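Local atomic coordinates of glideosome-associated protein 50 (PDB entry 3TGH), a protein that serves as a component of the inner-membrane glideosome complex in parasite gliding and host cell invasion, with a purple acid phosphatase fold. Residues Leu220-Glu225 and Glu241-Ala246; Tyr130-Thr135 and Ala152-Ile157; Ser66-Asp71 and Ala115-Lys120. All coordinates share one frame; numbering follows the deposited sequence.

Interaction 1: residues Leu220-Glu225 and Glu241-Ala246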
# COMPACT_ATOMS: atom_id res chain seq x y z
N LEU A 220 16.61 5.38 -3.53
CA LEU A 220 15.71 6.54 -3.44
C LEU A 220 14.96 6.59 -2.11
O LEU A 220 14.75 7.66 -1.54
CB LEU A 220 14.69 6.54 -4.59
CG LEU A 220 15.22 6.57 -6.02
CD1 LEU A 220 14.06 6.51 -7.00
CD2 LEU A 220 16.07 7.81 -6.29
N LEU A 221 14.54 5.43 -1.62
CA LEU A 221 13.81 5.35 -0.36
C LEU A 221 14.72 5.71 0.81
O LEU A 221 14.32 6.44 1.72
CB LEU A 221 13.22 3.96 -0.16
CG LEU A 221 12.27 3.42 -1.23
CD1 LEU A 221 11.76 2.05 -0.81
CD2 LEU A 221 11.11 4.37 -1.51
N LYS A 222 15.96 5.21 0.78
CA LYS A 222 16.93 5.49 1.84
C LYS A 222 17.33 6.97 1.83
O LYS A 222 17.43 7.58 2.88
CB LYS A 222 18.18 4.61 1.70
CG LYS A 222 17.98 3.17 2.16
CD LYS A 222 19.25 2.35 1.93
CE LYS A 222 19.07 0.91 2.36
NZ LYS A 222 20.17 0.05 1.85
N ASP A 223 17.54 7.53 0.64
CA ASP A 223 17.89 8.95 0.51
C ASP A 223 16.81 9.84 1.11
O ASP A 223 17.12 10.88 1.71
CB ASP A 223 18.11 9.32 -0.96
CG ASP A 223 18.29 10.82 -1.16
OD1 ASP A 223 19.37 11.34 -0.84
OD2 ASP A 223 17.33 11.47 -1.64
N ALA A 224 15.54 9.44 0.96
CA ALA A 224 14.41 10.20 1.50
C ALA A 224 14.02 9.83 2.94
O ALA A 224 13.08 10.39 3.48
CB ALA A 224 13.20 10.07 0.58
N GLU A 225 14.75 8.90 3.56
CA GLU A 225 14.48 8.45 4.93
C GLU A 225 13.05 7.93 5.11
O GLU A 225 12.37 8.24 6.10
CB GLU A 225 14.78 9.57 5.94
CG GLU A 225 16.20 10.10 5.89
CD GLU A 225 16.54 10.91 7.12
OE1 GLU A 225 16.65 10.32 8.22
OE2 GLU A 225 16.69 12.14 7.00
N GLU A 241 13.55 -5.39 8.89
CA GLU A 241 14.00 -4.05 9.25
C GLU A 241 15.48 -3.89 8.96
O GLU A 241 16.29 -4.73 9.37
CB GLU A 241 13.71 -3.72 10.72
CG GLU A 241 13.80 -2.22 11.01
CD GLU A 241 13.57 -1.85 12.47
OE1 GLU A 241 12.67 -2.44 13.11
OE2 GLU A 241 14.30 -0.96 12.97
N ASP A 242 15.81 -2.81 8.27
CA ASP A 242 17.17 -2.55 7.80
C ASP A 242 17.38 -1.04 7.66
O ASP A 242 16.67 -0.38 6.91
CB ASP A 242 17.39 -3.24 6.45
CG ASP A 242 18.67 -2.81 5.76
OD1 ASP A 242 19.76 -3.14 6.26
OD2 ASP A 242 18.58 -2.14 4.71
N ASN A 243 18.35 -0.51 8.41
CA ASN A 243 18.72 0.92 8.34
C ASN A 243 17.55 1.86 8.64
O ASN A 243 17.31 2.83 7.90
CB ASN A 243 19.33 1.26 6.96
CG ASN A 243 20.54 0.39 6.62
OD1 ASN A 243 20.81 0.12 5.44
ND2 ASN A 243 21.28 -0.04 7.63
N ASP A 244 16.82 1.57 9.71
CA ASP A 244 15.67 2.38 10.16
C ASP A 244 14.53 2.48 9.13
O ASP A 244 13.73 3.41 9.17
CB ASP A 244 16.12 3.79 10.60
CG ASP A 244 17.15 3.76 11.72
OD1 ASP A 244 16.88 3.14 12.77
OD2 ASP A 244 18.23 4.37 11.55
N MET A 245 14.47 1.52 8.21
CA MET A 245 13.34 1.38 7.30
C MET A 245 12.74 0.00 7.51
O MET A 245 13.46 -1.00 7.54
CB MET A 245 13.76 1.53 5.84
CG MET A 245 12.58 1.60 4.88
SD MET A 245 13.00 1.69 3.13
CE MET A 245 14.33 2.89 3.14
N ALA A 246 11.42 -0.05 7.66
CA ALA A 246 10.71 -1.30 7.77
C ALA A 246 10.13 -1.70 6.41
O ALA A 246 9.45 -0.92 5.76
CB ALA A 246 9.59 -1.20 8.80
O HOH W 1 19.44 -2.69 2.37
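M245 meets L221 and K222 because its CG is anti to the backbone N (chi1 -172°) and its chain stays extended to SD. A bend at chi3 (-44°) then turns CE onto the helix. M245 CE lies 3.6 Å from L221 CB and 3.8 Å from K222 CG. The methionine crosses both side chains at about a right angle. M245 SD is also near the leucine, 4.1 Å from L221 CD1. M245 and L221 are buried.

K222 is exposed and extended beyond CG, and its end comes near the turn. K222 NZ forms a long salt bridge with D242 OD2, at 3.9 Å. A water closes the gap: it accepts from K222 NZ at 2.9 Å and donates to D242 OD2 at 2.6 Å. The other carboxylate oxygen, D242 OD1, is in a salt bridge with K266.

The helix 218-223 ends here in a Schellman motif, with E225 at positive phi. Segment 241-246 contains a type I' turn, D242 to M245. M245 N donates to D242 O, and D242 N to M245 O. This is a helix C-terminus packed on a tight beta hairpin, at the turn joining strands 237-242 and 245-250 of a mixed sheet in the calcineurin-like phosphoesterase fold.

Interaction 2: residues Tyr130-Thr135 and Ala152-Ile157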
# COMPACT_ATOMS: atom_id res chain seq x y z
N TYR A 130 -0.66 10.79 -1.63
CA TYR A 130 -1.66 11.34 -0.73
C TYR A 130 -0.91 11.91 0.47
O TYR A 130 -0.23 11.19 1.20
CB TYR A 130 -2.63 10.24 -0.29
CG TYR A 130 -3.58 10.61 0.83
CD1 TYR A 130 -4.49 11.64 0.68
CD2 TYR A 130 -3.58 9.90 2.03
CE1 TYR A 130 -5.37 11.99 1.71
CE2 TYR A 130 -4.45 10.24 3.07
CZ TYR A 130 -5.34 11.28 2.90
OH TYR A 130 -6.21 11.60 3.91
N PHE A 131 -1.00 13.22 0.64
CA PHE A 131 -0.34 13.90 1.75
C PHE A 131 -1.41 14.30 2.73
O PHE A 131 -2.44 14.85 2.33
CB PHE A 131 0.39 15.15 1.26
CG PHE A 131 1.73 14.88 0.65
CD1 PHE A 131 1.83 14.23 -0.58
CD2 PHE A 131 2.89 15.30 1.27
CE1 PHE A 131 3.07 13.98 -1.15
CE2 PHE A 131 4.14 15.06 0.70
CZ PHE A 131 4.23 14.40 -0.51
N THR A 132 -1.18 14.03 4.00
CA THR A 132 -2.13 14.38 5.04
C THR A 132 -1.40 14.83 6.31
O THR A 132 -0.17 14.91 6.33
CB THR A 132 -3.10 13.20 5.32
OG1 THR A 132 -4.16 13.65 6.17
CG2 THR A 132 -2.36 12.01 5.95
N HIS A 133 -2.16 15.15 7.34
CA HIS A 133 -1.59 15.63 8.59
C HIS A 133 -2.55 15.37 9.74
O HIS A 133 -3.75 15.16 9.53
CB HIS A 133 -1.30 17.13 8.49
CG HIS A 133 -2.51 17.96 8.22
ND1 HIS A 133 -3.18 18.64 9.22
CD2 HIS A 133 -3.19 18.20 7.08
CE1 HIS A 133 -4.22 19.27 8.69
NE2 HIS A 133 -4.24 19.02 7.40
N PHE A 134 -2.01 15.38 10.96
CA PHE A 134 -2.83 15.27 12.17
C PHE A 134 -2.18 16.03 13.32
O PHE A 134 -0.98 16.30 13.28
CB PHE A 134 -3.06 13.80 12.53
CG PHE A 134 -1.81 13.02 12.85
CD1 PHE A 134 -1.42 12.81 14.17
CD2 PHE A 134 -1.03 12.48 11.83
CE1 PHE A 134 -0.27 12.08 14.47
CE2 PHE A 134 0.13 11.75 12.13
CZ PHE A 134 0.51 11.56 13.44
N THR A 135 -2.98 16.38 14.32
CA THR A 135 -2.53 17.17 15.46
C THR A 135 -2.09 16.28 16.62
O THR A 135 -2.71 15.24 16.87
CB THR A 135 -3.64 18.13 15.96
OG1 THR A 135 -4.17 18.87 14.85
CG2 THR A 135 -3.09 19.10 16.99
N ALA A 152 2.08 13.31 7.11
CA ALA A 152 2.37 11.98 6.59
C ALA A 152 2.22 11.98 5.08
O ALA A 152 1.19 12.42 4.55
CB ALA A 152 1.44 10.95 7.21
N ALA A 153 3.25 11.49 4.38
CA ALA A 153 3.21 11.34 2.94
C ALA A 153 3.04 9.86 2.60
O ALA A 153 3.85 9.04 3.01
CB ALA A 153 4.46 11.89 2.31
N PHE A 154 1.98 9.55 1.87
CA PHE A 154 1.73 8.21 1.34
C PHE A 154 2.01 8.25 -0.15
O PHE A 154 1.41 9.04 -0.88
CB PHE A 154 0.28 7.80 1.62
CG PHE A 154 0.01 7.52 3.07
CD1 PHE A 154 -0.29 8.55 3.94
CD2 PHE A 154 0.10 6.23 3.57
CE1 PHE A 154 -0.53 8.29 5.29
CE2 PHE A 154 -0.14 5.97 4.91
CZ PHE A 154 -0.45 7.00 5.77
N ILE A 155 2.96 7.42 -0.59
CA ILE A 155 3.35 7.37 -1.99
C ILE A 155 2.99 5.99 -2.54
O ILE A 155 3.37 4.95 -1.96
CB ILE A 155 4.84 7.69 -2.16
CG1 ILE A 155 5.10 9.14 -1.75
CG2 ILE A 155 5.28 7.45 -3.62
CD1 ILE A 155 6.57 9.44 -1.46
N PHE A 156 2.22 5.98 -3.62
CA PHE A 156 1.72 4.74 -4.20
C PHE A 156 2.42 4.49 -5.52
O PHE A 156 2.40 5.33 -6.42
CB PHE A 156 0.20 4.81 -4.39
CG PHE A 156 -0.55 4.98 -3.10
CD1 PHE A 156 -0.74 6.25 -2.56
CD2 PHE A 156 -1.02 3.87 -2.40
CE1 PHE A 156 -1.42 6.41 -1.34
CE2 PHE A 156 -1.68 4.02 -1.20
CZ PHE A 156 -1.87 5.30 -0.65
N ILE A 157 3.05 3.32 -5.63
CA ILE A 157 3.82 2.97 -6.83
C ILE A 157 3.27 1.74 -7.53
O ILE A 157 2.64 0.89 -6.90
CB ILE A 157 5.33 2.74 -6.50
CG1 ILE A 157 5.54 1.62 -5.49
CG2 ILE A 157 5.96 4.02 -5.96
CD1 ILE A 157 7.03 1.28 -5.26
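A153 CB sits over one face of the F131 ring, a CH-pi contact. A153 CB is 3.9 Å from the centroid of the F131 ring and 22° off the ring normal. It is offset toward the rim, and the closest approach is A153 CB to F131 CE2, 3.6 Å. F131 CG is anti to the carbonyl carbon (chi1 -81°), beside the backbone N, and from there the ring reaches A153 CB. I189 of helix 169-189 also touches this ring.

The other face of the sheet carries Y130, T132, A152 and F154. Y130 and F154 lie side by side and point the same way, with Y130 CD2 4.0 Å from F154 CD1. T132 CG2 reaches the edge of the F154 ring near its plane. T132 CG2 also lies 4.1 Å from A152 CB. Farther along the strand, the edge of the F156 ring meets Y130 CB. F77 stacks on the Y130 ring, while F6 and F37 make edge-to-face contacts with F154.

Strands 128-136 and 148-156 form an antiparallel beta hairpin; over 130-135 and 152-156 their directions differ by 163°. Strand 128-136 is outermost in one of the two mixed sheets of this metallophosphoesterase fold. On the far flank of 148-156, A153 and I155 bond through their backbones to strand 192-196.

F131 and A153 form a non-hydrogen-bonded pair, with hydrogen-bonded pairs before and after it. Y130 N donates to F154 O and F154 N to Y130 O, both at 2.8 Å. T132 N donates to A152 O and A152 N to T132 O, both at 2.9 Å. Between the two pairs, F131 CA makes a CA-H...O contact with A152 O, 3.5 Å away.

Interaction 3: residues Ser66-Asp71 and Ala115-Lys120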
# COMPACT_ATOMS: atom_id res chain seq x y z
N SER A 66 -18.51 -4.74 2.85
CA SER A 66 -19.58 -3.81 3.20
C SER A 66 -20.06 -4.04 4.62
O SER A 66 -19.95 -5.14 5.17
CB SER A 66 -20.76 -3.94 2.22
OG SER A 66 -21.33 -5.23 2.29
N GLU A 67 -20.58 -2.97 5.22
CA GLU A 67 -21.17 -3.03 6.55
C GLU A 67 -22.22 -1.92 6.66
O GLU A 67 -22.14 -0.90 5.97
CB GLU A 67 -20.07 -2.84 7.61
CG GLU A 67 -20.49 -3.12 9.06
CD GLU A 67 -20.73 -4.60 9.35
OE1 GLU A 67 -21.80 -5.12 8.96
OE2 GLU A 67 -19.87 -5.24 9.99
N GLU A 68 -23.21 -2.12 7.51
CA GLU A 68 -24.24 -1.10 7.71
C GLU A 68 -23.70 0.05 8.57
O GLU A 68 -22.57 -0.02 9.06
CB GLU A 68 -25.50 -1.72 8.31
CG GLU A 68 -26.16 -2.77 7.42
CD GLU A 68 -26.50 -2.25 6.02
OE1 GLU A 68 -26.18 -2.94 5.03
OE2 GLU A 68 -27.08 -1.15 5.91
N LYS A 69 -24.50 1.11 8.68
CA LYS A 69 -24.17 2.28 9.50
C LYS A 69 -22.95 3.07 8.98
O LYS A 69 -22.44 3.96 9.68
CB LYS A 69 -23.96 1.86 10.97
CG LYS A 69 -24.19 2.98 11.99
CD LYS A 69 -24.20 2.45 13.42
CE LYS A 69 -25.54 1.84 13.80
NZ LYS A 69 -25.64 1.57 15.27
N GLY A 70 -22.51 2.76 7.77
CA GLY A 70 -21.37 3.45 7.16
C GLY A 70 -20.03 3.17 7.82
O GLY A 70 -19.09 3.93 7.63
N ASP A 71 -19.94 2.07 8.57
CA ASP A 71 -18.72 1.74 9.31
C ASP A 71 -17.52 1.44 8.41
O ASP A 71 -16.38 1.58 8.85
CB ASP A 71 -18.96 0.54 10.25
CG ASP A 71 -19.85 0.89 11.44
OD1 ASP A 71 -20.07 2.09 11.73
OD2 ASP A 71 -20.31 -0.07 12.10
N ALA A 115 -23.00 8.06 -0.71
CA ALA A 115 -22.19 7.12 0.06
C ALA A 115 -22.55 5.67 -0.26
O ALA A 115 -23.63 5.39 -0.79
CB ALA A 115 -22.34 7.38 1.55
N THR A 116 -21.64 4.77 0.07
CA THR A 116 -21.84 3.34 -0.11
C THR A 116 -21.61 2.61 1.21
O THR A 116 -21.06 3.18 2.15
CB THR A 116 -20.88 2.79 -1.18
OG1 THR A 116 -19.54 3.21 -0.89
CG2 THR A 116 -21.28 3.29 -2.57
N ASN A 117 -22.04 1.35 1.27
CA ASN A 117 -21.78 0.48 2.43
C ASN A 117 -20.34 -0.07 2.44
O ASN A 117 -19.88 -0.57 3.46
CB ASN A 117 -22.76 -0.70 2.45
CG ASN A 117 -24.21 -0.25 2.62
OD1 ASN A 117 -24.49 0.75 3.27
ND2 ASN A 117 -25.13 -1.01 2.03
N TYR A 118 -19.65 0.05 1.31
CA TYR A 118 -18.29 -0.47 1.17
C TYR A 118 -17.29 0.68 0.98
O TYR A 118 -17.71 1.82 0.72
CB TYR A 118 -18.23 -1.46 0.00
CG TYR A 118 -18.90 -0.95 -1.26
CD1 TYR A 118 -20.18 -1.37 -1.61
CD2 TYR A 118 -18.25 -0.05 -2.10
CE1 TYR A 118 -20.80 -0.91 -2.76
CE2 TYR A 118 -18.86 0.42 -3.25
CZ TYR A 118 -20.13 -0.02 -3.58
OH TYR A 118 -20.74 0.44 -4.72
N PRO A 119 -15.98 0.41 1.12
CA PRO A 119 -15.03 1.52 1.04
C PRO A 119 -14.97 2.17 -0.35
O PRO A 119 -15.27 1.53 -1.35
CB PRO A 119 -13.68 0.86 1.37
CG PRO A 119 -14.03 -0.38 2.13
CD PRO A 119 -15.33 -0.84 1.57
N LYS A 120 -14.59 3.44 -0.39
CA LYS A 120 -14.50 4.19 -1.64
C LYS A 120 -13.19 3.85 -2.37
O LYS A 120 -12.11 4.14 -1.88
CB LYS A 120 -14.60 5.69 -1.38
CG LYS A 120 -14.71 6.54 -2.66
CD LYS A 120 -14.73 8.03 -2.37
CE LYS A 120 -14.95 8.83 -3.66
NZ LYS A 120 -14.97 10.31 -3.43
O HOH W 2 -20.23 0.89 5.59
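S66 and E67 meet N117 in a surface contact between two loops, carried mainly by the backbone. Segment 66-71 follows helix 56-62 and precedes strand 75-78. Segment 115-120 leads into strand 120-122, which pairs with 75-78.

The carbonyl oxygen of N117 is the central acceptor. E67 N donates to N117 O at 3.1 Å, with 159° at the hydrogen. The donor stands above the carbonyl plane. S66 CA makes a CA-H...O contact with N117 O at 3.3 Å. A water donates to N117 O and to E67 O, at 2.6 Å in each case. It thus joins two carbonyl oxygens that cannot bond to each other directly.

Side chains add a few contacts. S66 CB lies 3.8 Å from N117 CB and 4.2 Å from Y118 CB. E68 bends at chi2 (-56°), which turns its CD back, and the carboxylate comes near the N117 amide. E68 OE1 is 3.7 Å from N117 ND2, and the two planes are 69° apart.

Within its own loop, T116 OG1 donates to Y118 O at 2.8 Å. T116 CB also lies over the centre of the Y118 ring. The ring leads away from segment 66-71 and touches Y61 and E62 of helix 56-62.

K27 NZ is hydrogen-bonded to S66 O, and Y61 OH to P119 O. Beyond the contact, the backbone of K120 bonds to M74 and F76. The loop-to-loop contact thus lies just ahead of strands 75-78 and 120-122, parallel neighbours at one edge of a sheet of the metallophosphoesterase fold.

Interactions 1 and 2 belong to the same mixed sheet, with centres about 17 Å apart. Interaction 2 pairs its outermost strand with the next. Interaction 1 sets a helix end against a hairpin farther across the sheet. Interaction 3 lies beside the edge strand of the other sheet, about 36 Å from interaction 1 between centres and on the opposite side of the chain's centre. Interactions 1 and 2 are partly buried, whereas interaction 3 is a surface contact. Their chemistry differs accordingly. Paired backbone bonds and aromatic packing hold interaction 2. A buried methionine and an exposed, water-bridged ion pair share interaction 1. Interaction 3 relies on one direct backbone bond and a water.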